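Local coordinates for surface protein R28 (Streptococcus pyogenes, PDB 6S5Z) that is a peptidoglycan-anchored surface protein probably involved in infection, represented here by one Rib domain with an immunoglobulin-like (E-set) fold, at residues Lys8-Glu12 / Asp34-Ser38; Gly56-Val62 / Val74-Val80; Leu24-Ile30 / Thr41-Lys45; Val18-Leu24 / Lys49-Ser55. All blocks are in the same frame, centred on the assembly; numbering follows the deposited sequence.

Contact 1. Residues Lys8-Glu12 / Asp34-Ser38. With NA (sodium ion), chain C.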
loop_
_atom_site.group_PDB
_atom_site.type_symbol
_atom_site.label_atom_id
_atom_site.label_comp_id
_atom_site.label_asym_id
_atom_site.label_seq_id
_atom_site.Cartn_x
_atom_site.Cartn_y
_atom_site.Cartn_z
ATOM N N LYS A 8 -7.472 8.915 12.560
ATOM C CA LYS A 8 -8.872 8.538 12.366
ATOM C C LYS A 8 -9.000 7.259 11.553
ATOM O O LYS A 8 -9.896 6.440 11.810
ATOM C CB LYS A 8 -9.667 9.638 11.657
ATOM C CG LYS A 8 -9.826 10.941 12.374
ATOM C CD LYS A 8 -10.446 11.956 11.424
ATOM C CE LYS A 8 -10.917 13.186 12.175
ATOM N NZ LYS A 8 -11.520 14.185 11.273
ATOM N N TYR A 9 -8.139 7.084 10.559
ATOM C CA TYR A 9 -8.312 6.051 9.553
ATOM C C TYR A 9 -7.345 4.898 9.794
ATOM O O TYR A 9 -6.259 5.074 10.359
ATOM C CB TYR A 9 -8.139 6.637 8.152
ATOM C CG TYR A 9 -9.130 7.760 7.895
ATOM C CD1 TYR A 9 -10.493 7.498 7.724
ATOM C CD2 TYR A 9 -8.705 9.079 7.833
ATOM C CE1 TYR A 9 -11.404 8.532 7.508
ATOM C CE2 TYR A 9 -9.611 10.118 7.609
ATOM C CZ TYR A 9 -10.951 9.837 7.456
ATOM O OH TYR A 9 -11.830 10.880 7.237
ATOM N N SER A 10 -7.766 3.700 9.378
ATOM C CA SER A 10 -7.046 2.461 9.664
ATOM C C SER A 10 -6.865 1.630 8.400
ATOM O O SER A 10 -7.559 0.621 8.193
ATOM C CB SER A 10 -7.778 1.665 10.747
ATOM O OG SER A 10 -7.843 2.410 11.956
ATOM N N PRO A 11 -5.935 2.015 7.528
ATOM C CA PRO A 11 -5.666 1.200 6.340
ATOM C C PRO A 11 -5.093 -0.158 6.723
ATOM O O PRO A 11 -4.329 -0.289 7.684
ATOM C CB PRO A 11 -4.656 2.039 5.548
ATOM C CG PRO A 11 -4.009 2.905 6.572
ATOM C CD PRO A 11 -5.028 3.169 7.630
ATOM N N GLU A 12 -5.500 -1.176 5.973
ATOM C CA GLU A 12 -5.058 -2.540 6.205
ATOM C C GLU A 12 -4.562 -3.113 4.897
ATOM O O GLU A 12 -5.142 -2.852 3.839
ATOM C CB GLU A 12 -6.190 -3.414 6.750
ATOM C CG GLU A 12 -6.665 -2.988 8.117
ATOM C CD GLU A 12 -7.835 -3.817 8.611
ATOM O OE1 GLU A 12 -8.978 -3.324 8.506
ATOM O OE2 GLU A 12 -7.619 -4.966 9.058
ATOM N N ASP A 34 -12.030 1.719 0.560
ATOM C CA ASP A 34 -13.386 2.230 0.763
ATOM C C ASP A 34 -13.603 2.759 2.177
ATOM O O ASP A 34 -14.594 3.456 2.418
ATOM C CB ASP A 34 -14.420 1.146 0.472
ATOM C CG ASP A 34 -14.234 -0.088 1.343
ATOM O OD1 ASP A 34 -13.076 -0.492 1.567
ATOM O OD2 ASP A 34 -15.250 -0.639 1.826
ATOM N N GLU A 35 -12.717 2.433 3.114
ATOM C CA GLU A 35 -12.799 2.920 4.483
ATOM C C GLU A 35 -11.852 4.081 4.761
ATOM O O GLU A 35 -11.679 4.470 5.924
ATOM C CB GLU A 35 -12.534 1.764 5.442
ATOM C CG GLU A 35 -13.541 0.658 5.264
ATOM C CD GLU A 35 -13.252 -0.539 6.123
ATOM O OE1 GLU A 35 -12.221 -0.518 6.833
ATOM O OE2 GLU A 35 -14.047 -1.503 6.069
ATOM N N LEU A 36 -11.228 4.636 3.718
ATOM C CA LEU A 36 -10.318 5.751 3.764
ATOM C C LEU A 36 -10.876 6.834 2.861
ATOM O O LEU A 36 -11.557 6.511 1.890
ATOM C CB LEU A 36 -8.927 5.339 3.256
ATOM C CG LEU A 36 -8.420 4.023 3.864
ATOM C CD1 LEU A 36 -7.086 3.629 3.250
ATOM C CD2 LEU A 36 -8.321 4.086 5.389
ATOM N N PRO A 37 -10.595 8.112 3.125
ATOM C CA PRO A 37 -11.095 9.162 2.229
ATOM C C PRO A 37 -10.719 8.839 0.792
ATOM O O PRO A 37 -9.631 8.337 0.522
ATOM C CB PRO A 37 -10.386 10.425 2.730
ATOM C CG PRO A 37 -10.056 10.112 4.173
ATOM C CD PRO A 37 -9.715 8.655 4.173
ATOM N N SER A 38 -11.663 9.045 -0.122
ATOM C CA SER A 38 -11.408 8.666 -1.507
ATOM C C SER A 38 -10.433 9.611 -2.199
ATOM O O SER A 38 -9.947 9.272 -3.279
ATOM C CB SER A 38 -12.723 8.555 -2.283
ATOM O OG SER A 38 -13.433 9.773 -2.304
HETATM NA NA NA C . -3.826 4.991 11.021
HETATM O O HOH W 1 -10.502 3.608 8.327
HETATM O O HOH W 2 -5.282 3.604 12.731
HETATM O O HOH W 3 -11.581 -2.568 8.478
HETATM O O HOH W 4 -1.413 5.283 12.231
HETATM O O HOH W 5 -2.813 2.590 10.621
#
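Tyr-9 does two jobs: its carbonyl O binds a sodium ion, while its ring lies under a proline. Pro-37 CD sits 3.5 Å from the centroid of the Tyr-9 ring and 4° off the ring normal, an almost ideal CH-pi contact over the face, and Pro-37 CG comes within 3.4 Å of Tyr-9 CZ. Leu-36 extends this apolar patch, its CD2 resting 3.8 Å from Tyr-9 CB and its CD1 3.7 Å from Pro-11 CB. No direct hydrogen bond joins Lys-8-Glu-12 to Asp-34-Ser-38. Instead, water 1 accepts from Ser-10 N (2.9 Å) and donates to Glu-35 O (2.8 Å), spanning the gap beside the ring. Water 3 lies 2.7 Å from both Glu-12 OE1 and Glu-35 OE1, the latter also receiving a hydrogen bond from Asn-32. The sodium ion is held by Tyr-9 O at 2.5 Å and by waters 2, 4 and 5 at 2.6 to 2.7 Å; water 2 is also hydrogen-bonded to Ser-10 OG. Tyr-9 is the first residue to leave helix 5-8; with Lys-6 O and Asp-72 OD2 as the other protein ligands, the ion links the end of this helix to strand 71-81. Because the ion takes only the backbone oxygen of Tyr-9, the phenol ring remains available for 34-38, which meets 8-12 through apolar contact and water, whereas direct hydrogen bonds to 8-12 come from Asn-32 and Ala-31, just before it.

Contact 2. Residues Gly56-Val62 / Val74-Val80; sequences GEKDGIV and VNVKVTV
Strands 56-62 and 74-80 run antiparallel as the two arms of a beta hairpin, their short axes 4.6 Å apart at closest and 146° between directions. Gly-56/Val-80, Lys-58/Val-78, Gly-60/Val-76 and Val-62/Val-74 are hydrogen-bonded pairs, in each of which both backbone N atoms donate to the partner's O, at 2.7 to 3.0 Å. Glu-57/Thr-79, Asp-59/Lys-77 and Ile-61/Asn-75 are the non-hydrogen-bonded pairs, their side chains on the face opposite Lys-58, Val-62, Val-74, Val-76, Val-78 and Val-80. At phi 138°, psi -168°, a CB on Gly-56 would jam against the preceding carbonyl O. Glu-57 (m, m) accepts from Thr-79 OG1 through OE1 (2.8 Å); that hydroxyl is also hydrogen-bonded to His-15 NE2. Lys-58 NZ is hydrogen-bonded to Asp-51 O and Thr-54 OG1. Water 6 donates to Asp-59 OD1 and Val-76 O, both 2.9 Å. Val-62 and Val-76 face Trp-44. The hairpin is central in the sheet, with strand 41-44 beside 56-65 and strand 16-19 beside 71-81.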
loop_
_atom_site.group_PDB
_atom_site.type_symbol
_atom_site.label_atom_id
_atom_site.label_comp_id
_atom_site.label_asym_id
_atom_site.label_seq_id
_atom_site.Cartn_x
_atom_site.Cartn_y
_atom_site.Cartn_z
ATOM N N GLY A 56 8.825 -15.134 -5.938
ATOM C CA GLY A 56 9.068 -15.359 -4.534
ATOM C C GLY A 56 8.090 -14.560 -3.702
ATOM O O GLY A 56 7.084 -14.050 -4.199
ATOM N N GLU A 57 8.368 -14.501 -2.407
ATOM C CA GLU A 57 7.545 -13.770 -1.457
ATOM C C GLU A 57 8.199 -12.425 -1.207
ATOM O O GLU A 57 9.317 -12.373 -0.685
ATOM C CB GLU A 57 7.407 -14.553 -0.153
ATOM C CG GLU A 57 6.759 -15.898 -0.332
ATOM C CD GLU A 57 5.293 -15.806 -0.700
ATOM O OE1 GLU A 57 4.723 -14.694 -0.637
ATOM O OE2 GLU A 57 4.705 -16.854 -1.032
ATOM N N LYS A 58 7.504 -11.343 -1.538
ATOM C CA LYS A 58 8.144 -10.046 -1.438
ATOM C C LYS A 58 7.387 -9.197 -0.432
ATOM O O LYS A 58 6.187 -9.374 -0.209
ATOM C CB LYS A 58 8.211 -9.347 -2.804
ATOM C CG LYS A 58 8.750 -10.257 -3.926
ATOM C CD LYS A 58 10.120 -10.809 -3.607
ATOM C CE LYS A 58 10.684 -11.614 -4.776
ATOM N NZ LYS A 58 11.078 -10.757 -5.921
ATOM N N ASP A 59 8.091 -8.228 0.130
ATOM C CA ASP A 59 7.484 -7.299 1.054
ATOM C C ASP A 59 7.589 -5.916 0.442
ATOM O O ASP A 59 8.453 -5.649 -0.403
ATOM C CB ASP A 59 8.182 -7.305 2.422
ATOM C CG ASP A 59 7.943 -8.584 3.215
ATOM O OD1 ASP A 59 6.777 -8.992 3.374
ATOM O OD2 ASP A 59 8.932 -9.176 3.695
ATOM N N GLY A 60 6.709 -5.034 0.897
ATOM C CA GLY A 60 6.728 -3.659 0.442
ATOM C C GLY A 60 6.036 -2.804 1.479
ATOM O O GLY A 60 5.462 -3.308 2.446
ATOM N N ILE A 61 6.114 -1.493 1.276
ATOM C CA ILE A 61 5.464 -0.528 2.157
ATOM C C ILE A 61 4.679 0.460 1.311
ATOM O O ILE A 61 5.226 1.069 0.382
ATOM C CB ILE A 61 6.480 0.192 3.055
ATOM C CG1 ILE A 61 7.252 -0.847 3.884
ATOM C CG2 ILE A 61 5.770 1.184 3.962
ATOM C CD1 ILE A 61 8.448 -0.287 4.598
ATOM N N VAL A 62 3.391 0.587 1.610
ATOM C CA VAL A 62 2.525 1.563 0.973
ATOM C C VAL A 62 2.441 2.780 1.876
ATOM O O VAL A 62 2.235 2.648 3.093
ATOM C CB VAL A 62 1.131 0.973 0.716
ATOM C CG1 VAL A 62 0.176 2.045 0.143
ATOM C CG2 VAL A 62 1.230 -0.222 -0.210
ATOM N N VAL A 74 2.021 1.359 5.508
ATOM C CA VAL A 74 1.351 0.067 5.585
ATOM C C VAL A 74 2.263 -1.000 4.997
ATOM O O VAL A 74 2.578 -0.958 3.804
ATOM C CB VAL A 74 -0.005 0.084 4.857
ATOM C CG1 VAL A 74 -0.641 -1.280 4.964
ATOM C CG2 VAL A 74 -0.913 1.163 5.448
ATOM N N ASN A 75 2.687 -1.950 5.833
ATOM C CA ASN A 75 3.475 -3.082 5.366
ATOM C C ASN A 75 2.594 -4.069 4.614
ATOM O O ASN A 75 1.531 -4.465 5.105
ATOM C CB ASN A 75 4.146 -3.786 6.548
ATOM C CG ASN A 75 5.136 -2.895 7.261
ATOM O OD1 ASN A 75 5.766 -2.032 6.645
ATOM N ND2 ASN A 75 5.257 -3.073 8.567
ATOM N N VAL A 76 3.046 -4.482 3.435
ATOM C CA VAL A 76 2.282 -5.372 2.564
ATOM C C VAL A 76 3.176 -6.492 2.061
ATOM O O VAL A 76 4.401 -6.438 2.146
ATOM C CB VAL A 76 1.642 -4.642 1.367
ATOM C CG1 VAL A 76 0.799 -3.454 1.809
ATOM C CG2 VAL A 76 2.744 -4.187 0.388
ATOM N N LYS A 77 2.531 -7.513 1.523
ATOM C CA LYS A 77 3.212 -8.687 1.016
ATOM C C LYS A 77 2.693 -8.974 -0.379
ATOM O O LYS A 77 1.495 -8.831 -0.649
ATOM C CB LYS A 77 3.011 -9.881 1.957
ATOM C CG LYS A 77 3.624 -9.604 3.325
ATOM C CD LYS A 77 3.701 -10.817 4.243
ATOM C CE LYS A 77 4.656 -10.520 5.408
ATOM N NZ LYS A 77 5.112 -11.734 6.141
ATOM N N VAL A 78 3.603 -9.348 -1.269
ATOM C CA VAL A 78 3.255 -9.698 -2.634
ATOM C C VAL A 78 3.923 -11.025 -2.942
ATOM O O VAL A 78 5.144 -11.167 -2.787
ATOM C CB VAL A 78 3.686 -8.622 -3.652
ATOM C CG1 VAL A 78 3.312 -9.055 -5.061
ATOM C CG2 VAL A 78 3.048 -7.267 -3.349
ATOM N N THR A 79 3.128 -11.996 -3.354
ATOM C CA THR A 79 3.641 -13.267 -3.823
ATOM C C THR A 79 3.828 -13.144 -5.323
ATOM O O THR A 79 2.912 -12.715 -6.028
ATOM C CB THR A 79 2.658 -14.395 -3.486
ATOM O OG1 THR A 79 2.381 -14.370 -2.085
ATOM C CG2 THR A 79 3.235 -15.752 -3.867
ATOM N N VAL A 80 5.026 -13.446 -5.808
ATOM C CA VAL A 80 5.286 -13.414 -7.239
ATOM C C VAL A 80 5.504 -14.849 -7.699
ATOM O O VAL A 80 6.381 -15.544 -7.174
ATOM C CB VAL A 80 6.486 -12.518 -7.578
ATOM C CG1 VAL A 80 6.639 -12.390 -9.084
ATOM C CG2 VAL A 80 6.313 -11.147 -6.930
HETATM O O HOH W 6 5.743 -6.693 4.736
#

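Contact 3. Residues Leu24-Ile30 / Thr41-Lys45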
loop_
_atom_site.group_PDB
_atom_site.type_symbol
_atom_site.label_atom_id
_atom_site.label_comp_id
_atom_site.label_asym_id
_atom_site.label_seq_id
_atom_site.Cartn_x
_atom_site.Cartn_y
_atom_site.Cartn_z
ATOM N N LEU A 24 2.717 -3.034 -10.317
ATOM C CA LEU A 24 2.132 -2.939 -8.984
ATOM C C LEU A 24 1.764 -1.492 -8.718
ATOM O O LEU A 24 2.647 -0.649 -8.525
ATOM C CB LEU A 24 3.109 -3.435 -7.915
ATOM C CG LEU A 24 3.572 -4.884 -7.956
ATOM C CD1 LEU A 24 4.641 -5.048 -6.888
ATOM C CD2 LEU A 24 2.389 -5.834 -7.708
ATOM N N ASP A 25 0.467 -1.202 -8.748
ATOM C CA ASP A 25 -0.053 0.046 -8.215
ATOM C C ASP A 25 -0.157 -0.099 -6.707
ATOM O O ASP A 25 -0.699 -1.091 -6.209
ATOM C CB ASP A 25 -1.420 0.357 -8.825
ATOM C CG ASP A 25 -1.901 1.777 -8.536
ATOM O OD1 ASP A 25 -1.724 2.283 -7.409
ATOM O OD2 ASP A 25 -2.482 2.389 -9.449
ATOM N N ALA A 26 0.357 0.890 -5.973
ATOM C CA ALA A 26 0.369 0.767 -4.521
ATOM C C ALA A 26 -1.044 0.675 -3.943
ATOM O O ALA A 26 -1.278 -0.070 -2.987
ATOM C CB ALA A 26 1.110 1.944 -3.893
ATOM N N LYS A 27 -1.999 1.417 -4.510
ATOM C CA LYS A 27 -3.352 1.393 -3.971
ATOM C C LYS A 27 -3.934 -0.009 -4.002
ATOM O O LYS A 27 -4.832 -0.333 -3.208
ATOM C CB LYS A 27 -4.242 2.346 -4.769
ATOM C CG LYS A 27 -5.670 2.386 -4.283
ATOM C CD LYS A 27 -6.444 3.485 -4.968
ATOM C CE LYS A 27 -7.865 3.584 -4.450
ATOM N NZ LYS A 27 -8.557 4.715 -5.139
ATOM N N ASP A 28 -3.474 -0.841 -4.935
ATOM C CA ASP A 28 -4.039 -2.174 -5.081
ATOM C C ASP A 28 -3.609 -3.109 -3.966
ATOM O O ASP A 28 -4.166 -4.212 -3.857
ATOM C CB ASP A 28 -3.658 -2.774 -6.430
ATOM C CG ASP A 28 -4.421 -2.158 -7.581
ATOM O OD1 ASP A 28 -5.547 -1.652 -7.366
ATOM O OD2 ASP A 28 -3.911 -2.204 -8.712
ATOM N N SER A 29 -2.633 -2.706 -3.157
ATOM C CA SER A 29 -2.175 -3.479 -2.013
ATOM C C SER A 29 -2.832 -3.049 -0.710
ATOM O O SER A 29 -2.425 -3.514 0.362
ATOM C CB SER A 29 -0.646 -3.389 -1.890
ATOM O OG SER A 29 -0.027 -4.222 -2.857
ATOM N N ILE A 30 -3.841 -2.187 -0.768
ATOM C CA ILE A 30 -4.578 -1.774 0.421
ATOM C C ILE A 30 -5.974 -2.379 0.344
ATOM O O ILE A 30 -6.684 -2.184 -0.647
ATOM C CB ILE A 30 -4.652 -0.243 0.554
ATOM C CG1 ILE A 30 -3.254 0.364 0.679
ATOM C CG2 ILE A 30 -5.553 0.150 1.722
ATOM C CD1 ILE A 30 -2.478 -0.117 1.871
ATOM N N THR A 41 -4.165 9.527 -1.541
ATOM C CA THR A 41 -3.344 9.010 -2.622
ATOM C C THR A 41 -2.423 7.931 -2.069
ATOM O O THR A 41 -2.087 7.936 -0.887
ATOM C CB THR A 41 -2.541 10.134 -3.328
ATOM O OG1 THR A 41 -1.580 10.709 -2.433
ATOM C CG2 THR A 41 -3.477 11.237 -3.828
ATOM N N TYR A 42 -2.026 6.993 -2.930
ATOM C CA TYR A 42 -1.254 5.821 -2.525
ATOM C C TYR A 42 -0.005 5.740 -3.384
ATOM O O TYR A 42 -0.082 5.901 -4.605
ATOM C CB TYR A 42 -2.082 4.539 -2.692
ATOM C CG TYR A 42 -3.400 4.564 -1.932
ATOM C CD1 TYR A 42 -4.529 5.217 -2.447
ATOM C CD2 TYR A 42 -3.517 3.951 -0.692
ATOM C CE1 TYR A 42 -5.736 5.237 -1.734
ATOM C CE2 TYR A 42 -4.703 3.971 0.010
ATOM C CZ TYR A 42 -5.808 4.605 -0.510
ATOM O OH TYR A 42 -6.979 4.596 0.228
ATOM N N ASN A 43 1.138 5.483 -2.749
ATOM C CA ASN A 43 2.377 5.306 -3.493
ATOM C C ASN A 43 3.260 4.354 -2.717
ATOM O O ASN A 43 3.093 4.177 -1.511
ATOM C CB ASN A 43 3.112 6.625 -3.725
ATOM C CG ASN A 43 3.539 7.285 -2.432
ATOM O OD1 ASN A 43 2.785 8.054 -1.850
ATOM N ND2 ASN A 43 4.757 6.981 -1.971
ATOM N N TRP A 44 4.206 3.746 -3.423
ATOM C CA TRP A 44 5.192 2.914 -2.755
ATOM C C TRP A 44 6.201 3.781 -2.022
ATOM O O TRP A 44 6.713 4.763 -2.569
ATOM C CB TRP A 44 5.917 2.010 -3.763
ATOM C CG TRP A 44 5.025 0.999 -4.393
ATOM C CD1 TRP A 44 4.573 0.980 -5.678
ATOM C CD2 TRP A 44 4.438 -0.135 -3.742
ATOM N NE1 TRP A 44 3.743 -0.105 -5.872
ATOM C CE2 TRP A 44 3.648 -0.803 -4.699
ATOM C CE3 TRP A 44 4.509 -0.649 -2.441
ATOM C CZ2 TRP A 44 2.930 -1.963 -4.395
ATOM C CZ3 TRP A 44 3.808 -1.795 -2.146
ATOM C CH2 TRP A 44 3.022 -2.439 -3.116
ATOM N N LYS A 45 6.508 3.396 -0.787
ATOM C CA LYS A 45 7.610 4.040 -0.086
ATOM C C LYS A 45 8.897 3.866 -0.878
ATOM O O LYS A 45 9.153 2.805 -1.444
ATOM C CB LYS A 45 7.786 3.435 1.310
ATOM C CG LYS A 45 8.916 4.059 2.128
ATOM C CD LYS A 45 8.877 3.536 3.554
ATOM C CE LYS A 45 7.683 4.094 4.273
ATOM N NZ LYS A 45 7.840 5.528 4.511
HETATM O O HOH W 7 0.387 4.951 -7.925
#
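At the apolar centre the methyl of Ala-26 presses onto the indole of Trp-44, its CB 3.8 Å from the centroid of the five-membered ring and 6° off the normal. Leu-24 CB touches Trp-44 CZ2 at 3.8 Å. Two residues earlier on the strand, Tyr-42 receives Lys-27 CG over one ring face, 3.9 Å from the centroid, while Ile-30 CG1 approaches Tyr-42 CD2 at 3.8 Å. The short 3-10 turn of residues 26-29 thus offers Ala-26 to one aromatic and Lys-27 to the other. Farther out, Trp-44 NE1 donates to Leu-24 O (2.9 Å, 170°) in the plane of the indole, the one direct hydrogen bond between the segments. The turn begins with an Asx turn, Asp-25 OD1 accepting from Lys-27 N at 3.0 Å, and water 7 bridges Asp-25 OD1 and Tyr-42 O only weakly. Overall, the loop following strand 16-19 packs across the inner face of edge strand 41-44, where Trp-44 also meets Val-62 of strand 56-65 and Val-76 of strand 71-81, with Pro-50 alongside.

Contact 4. Residues Val18-Leu24 / Lys49-Ser55; sequences VEQHAEL and KPDTSTS
The end of strand 16-19 and the turn after it meet the irregular loop 49-55 at one end of the domain. Glu-19 to Ala-22 form a type II beta turn, with His-21 at phi 78°, psi 7° and Ala-22 N bonded to Glu-19 O (3.1 Å). His-21 lies nearest Ser-53, their CA atoms 4.9 Å apart. Three hydrogen bonds lock the turn onto 49-55: His-21 N to Thr-52 O (2.8 Å), Thr-52 OG1 to Ala-22 O (2.8 Å, chi1 p), and Gln-20 NE2 to Ser-53 O (2.7 Å, chi1 and chi2 both t). Within 49-55, Asp-51 OD1 accepts from Ser-53 N (2.9 Å), an Asx turn, and from Ser-53 OG (2.7 Å). The apolar contacts centre on Leu-24 (m, t), whose CD1 reaches Pro-50 CB at 3.7 Å and Thr-52 CG2 at 3.6 Å; Val-18 CG2 adds a 4.1 Å contact to Thr-52 CG2. Water 8 joins an extended Lys-49 NZ (2.9 Å), Leu-24 N (2.8 Å) and Glu-23 OE1 (2.5 Å). Thr-52 therefore works as the junction, its backbone carbonyl and hydroxyl both tied to the turn and its methyl against Leu-24, so hydrogen bonds and apolar contact act together.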
loop_
_atom_site.group_PDB
_atom_site.type_symbol
_atom_site.label_atom_id
_atom_site.label_comp_id
_atom_site.label_asym_id
_atom_site.label_seq_id
_atom_site.Cartn_x
_atom_site.Cartn_y
_atom_site.Cartn_z
ATOM N N VAL A 18 0.752 -12.138 -7.918
ATOM C CA VAL A 18 0.907 -11.644 -9.279
ATOM C C VAL A 18 1.976 -12.458 -9.995
ATOM O O VAL A 18 2.800 -13.137 -9.375
ATOM C CB VAL A 18 1.283 -10.142 -9.326
ATOM C CG1 VAL A 18 0.298 -9.300 -8.523
ATOM C CG2 VAL A 18 2.735 -9.928 -8.848
ATOM N N GLU A 19 1.982 -12.349 -11.320
ATOM C CA GLU A 19 2.980 -13.043 -12.121
ATOM C C GLU A 19 4.277 -12.244 -12.193
ATOM O O GLU A 19 4.296 -11.026 -11.991
ATOM C CB GLU A 19 2.446 -13.292 -13.524
ATOM C CG GLU A 19 1.387 -14.388 -13.597
ATOM C CD GLU A 19 0.997 -14.706 -15.026
ATOM O OE1 GLU A 19 0.560 -13.777 -15.740
ATOM O OE2 GLU A 19 1.149 -15.876 -15.442
ATOM N N GLN A 20 5.372 -12.949 -12.490
ATOM C CA GLN A 20 6.655 -12.290 -12.697
ATOM C C GLN A 20 6.500 -11.182 -13.729
ATOM O O GLN A 20 5.830 -11.365 -14.751
ATOM C CB GLN A 20 7.695 -13.300 -13.177
ATOM C CG GLN A 20 9.148 -12.833 -13.059
ATOM C CD GLN A 20 10.097 -13.961 -13.407
ATOM O OE1 GLN A 20 9.652 -15.052 -13.755
ATOM N NE2 GLN A 20 11.407 -13.718 -13.295
ATOM N N HIS A 21 7.109 -10.032 -13.439
ATOM C CA HIS A 21 7.169 -8.809 -14.263
ATOM C C HIS A 21 5.880 -7.994 -14.207
ATOM O O HIS A 21 5.771 -6.979 -14.889
ATOM C CB HIS A 21 7.539 -9.112 -15.720
ATOM C CG HIS A 21 8.820 -9.872 -15.859
ATOM N ND1 HIS A 21 10.017 -9.380 -15.392
ATOM C CD2 HIS A 21 9.098 -11.073 -16.419
ATOM C CE1 HIS A 21 10.978 -10.248 -15.655
ATOM N NE2 HIS A 21 10.447 -11.285 -16.270
ATOM N N ALA A 22 4.929 -8.366 -13.357
ATOM C CA ALA A 22 3.698 -7.603 -13.234
ATOM C C ALA A 22 3.969 -6.184 -12.736
ATOM O O ALA A 22 4.949 -5.917 -12.042
ATOM C CB ALA A 22 2.732 -8.312 -12.272
ATOM N N GLU A 23 3.106 -5.261 -13.133
ATOM C CA GLU A 23 3.091 -3.935 -12.538
ATOM C C GLU A 23 2.382 -3.985 -11.182
ATOM O O GLU A 23 1.559 -4.865 -10.919
ATOM C CB GLU A 23 2.387 -2.942 -13.464
ATOM C CG GLU A 23 3.021 -2.801 -14.850
ATOM C CD GLU A 23 4.426 -2.237 -14.800
ATOM O OE1 GLU A 23 4.693 -1.369 -13.934
ATOM O OE2 GLU A 23 5.263 -2.660 -15.633
ATOM N N LEU A 24 2.717 -3.034 -10.317
ATOM C CA LEU A 24 2.132 -2.939 -8.984
ATOM C C LEU A 24 1.764 -1.492 -8.718
ATOM O O LEU A 24 2.647 -0.649 -8.525
ATOM C CB LEU A 24 3.109 -3.435 -7.915
ATOM C CG LEU A 24 3.572 -4.884 -7.956
ATOM C CD1 LEU A 24 4.641 -5.048 -6.888
ATOM C CD2 LEU A 24 2.389 -5.834 -7.708
ATOM N N LYS A 49 9.212 -0.696 -2.861
ATOM C CA LYS A 49 8.324 -1.295 -3.857
ATOM C C LYS A 49 8.717 -2.747 -4.097
ATOM O O LYS A 49 9.901 -3.035 -4.332
ATOM C CB LYS A 49 8.366 -0.536 -5.175
ATOM C CG LYS A 49 7.506 -1.184 -6.253
ATOM C CD LYS A 49 7.533 -0.402 -7.544
ATOM C CE LYS A 49 6.553 -0.950 -8.568
ATOM N NZ LYS A 49 6.722 -0.302 -9.905
ATOM N N PRO A 50 7.778 -3.683 -4.004
ATOM C CA PRO A 50 8.122 -5.091 -4.233
ATOM C C PRO A 50 8.636 -5.288 -5.655
ATOM O O PRO A 50 8.059 -4.780 -6.618
ATOM C CB PRO A 50 6.798 -5.824 -3.988
ATOM C CG PRO A 50 6.019 -4.897 -3.044
ATOM C CD PRO A 50 6.393 -3.500 -3.522
ATOM N N ASP A 51 9.732 -6.030 -5.782
ATOM C CA ASP A 51 10.382 -6.262 -7.070
ATOM C C ASP A 51 9.782 -7.516 -7.703
ATOM O O ASP A 51 10.049 -8.632 -7.259
ATOM C CB ASP A 51 11.895 -6.384 -6.866
ATOM C CG ASP A 51 12.667 -6.573 -8.159
ATOM O OD1 ASP A 51 12.066 -6.598 -9.253
ATOM O OD2 ASP A 51 13.908 -6.675 -8.072
ATOM N N THR A 52 8.979 -7.342 -8.749
ATOM C CA THR A 52 8.356 -8.487 -9.394
ATOM C C THR A 52 9.231 -9.116 -10.463
ATOM O O THR A 52 8.759 -10.022 -11.156
ATOM C CB THR A 52 7.021 -8.093 -10.031
ATOM O OG1 THR A 52 7.271 -7.125 -11.062
ATOM C CG2 THR A 52 6.051 -7.530 -9.011
ATOM N N SER A 53 10.489 -8.669 -10.621
ATOM C CA SER A 53 11.353 -9.228 -11.663
ATOM C C SER A 53 11.817 -10.643 -11.341
ATOM O O SER A 53 12.206 -11.384 -12.250
ATOM C CB SER A 53 12.579 -8.340 -11.884
ATOM O OG SER A 53 13.462 -8.374 -10.770
ATOM N N THR A 54 11.774 -11.037 -10.075
ATOM C CA THR A 54 11.995 -12.407 -9.656
ATOM C C THR A 54 10.778 -12.892 -8.890
ATOM O O THR A 54 10.123 -12.115 -8.190
ATOM C CB THR A 54 13.196 -12.511 -8.758
ATOM O OG1 THR A 54 12.990 -11.628 -7.651
ATOM C CG2 THR A 54 14.434 -12.101 -9.512
ATOM N N SER A 55 10.498 -14.185 -9.003
ATOM C CA SER A 55 9.399 -14.772 -8.255
ATOM C C SER A 55 9.817 -14.971 -6.804
ATOM O O SER A 55 11.003 -14.954 -6.468
ATOM C CB SER A 55 8.970 -16.099 -8.880
ATOM O OG SER A 55 10.048 -17.011 -8.918
HETATM O O HOH W 8 4.338 -1.007 -11.439
#

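All four contacts lie within the single Rib domain. Contact 2 forms the central hairpin of the four-stranded mixed sheet, whose outermost strands, 41-44 and 16-19, contribute to contacts 3 and 4. Contacts 1 and 4 lie on opposite sides of the chain's centre, their centres about 26 Å apart; contact 3 is about 4 Å from it. Along the chain, contact 3 is nested in the loop closed by contact 4, contact 1 crosses both, and contact 2 follows them. Contacts 3 and 4 share Leu-24, and Leu-36 CD1 comes within 3.2 Å of Tyr-42 OH. Contacts 2 and 3 each touch both contact 1 and contact 4, connecting the sodium end to the turn end, which do not touch directly.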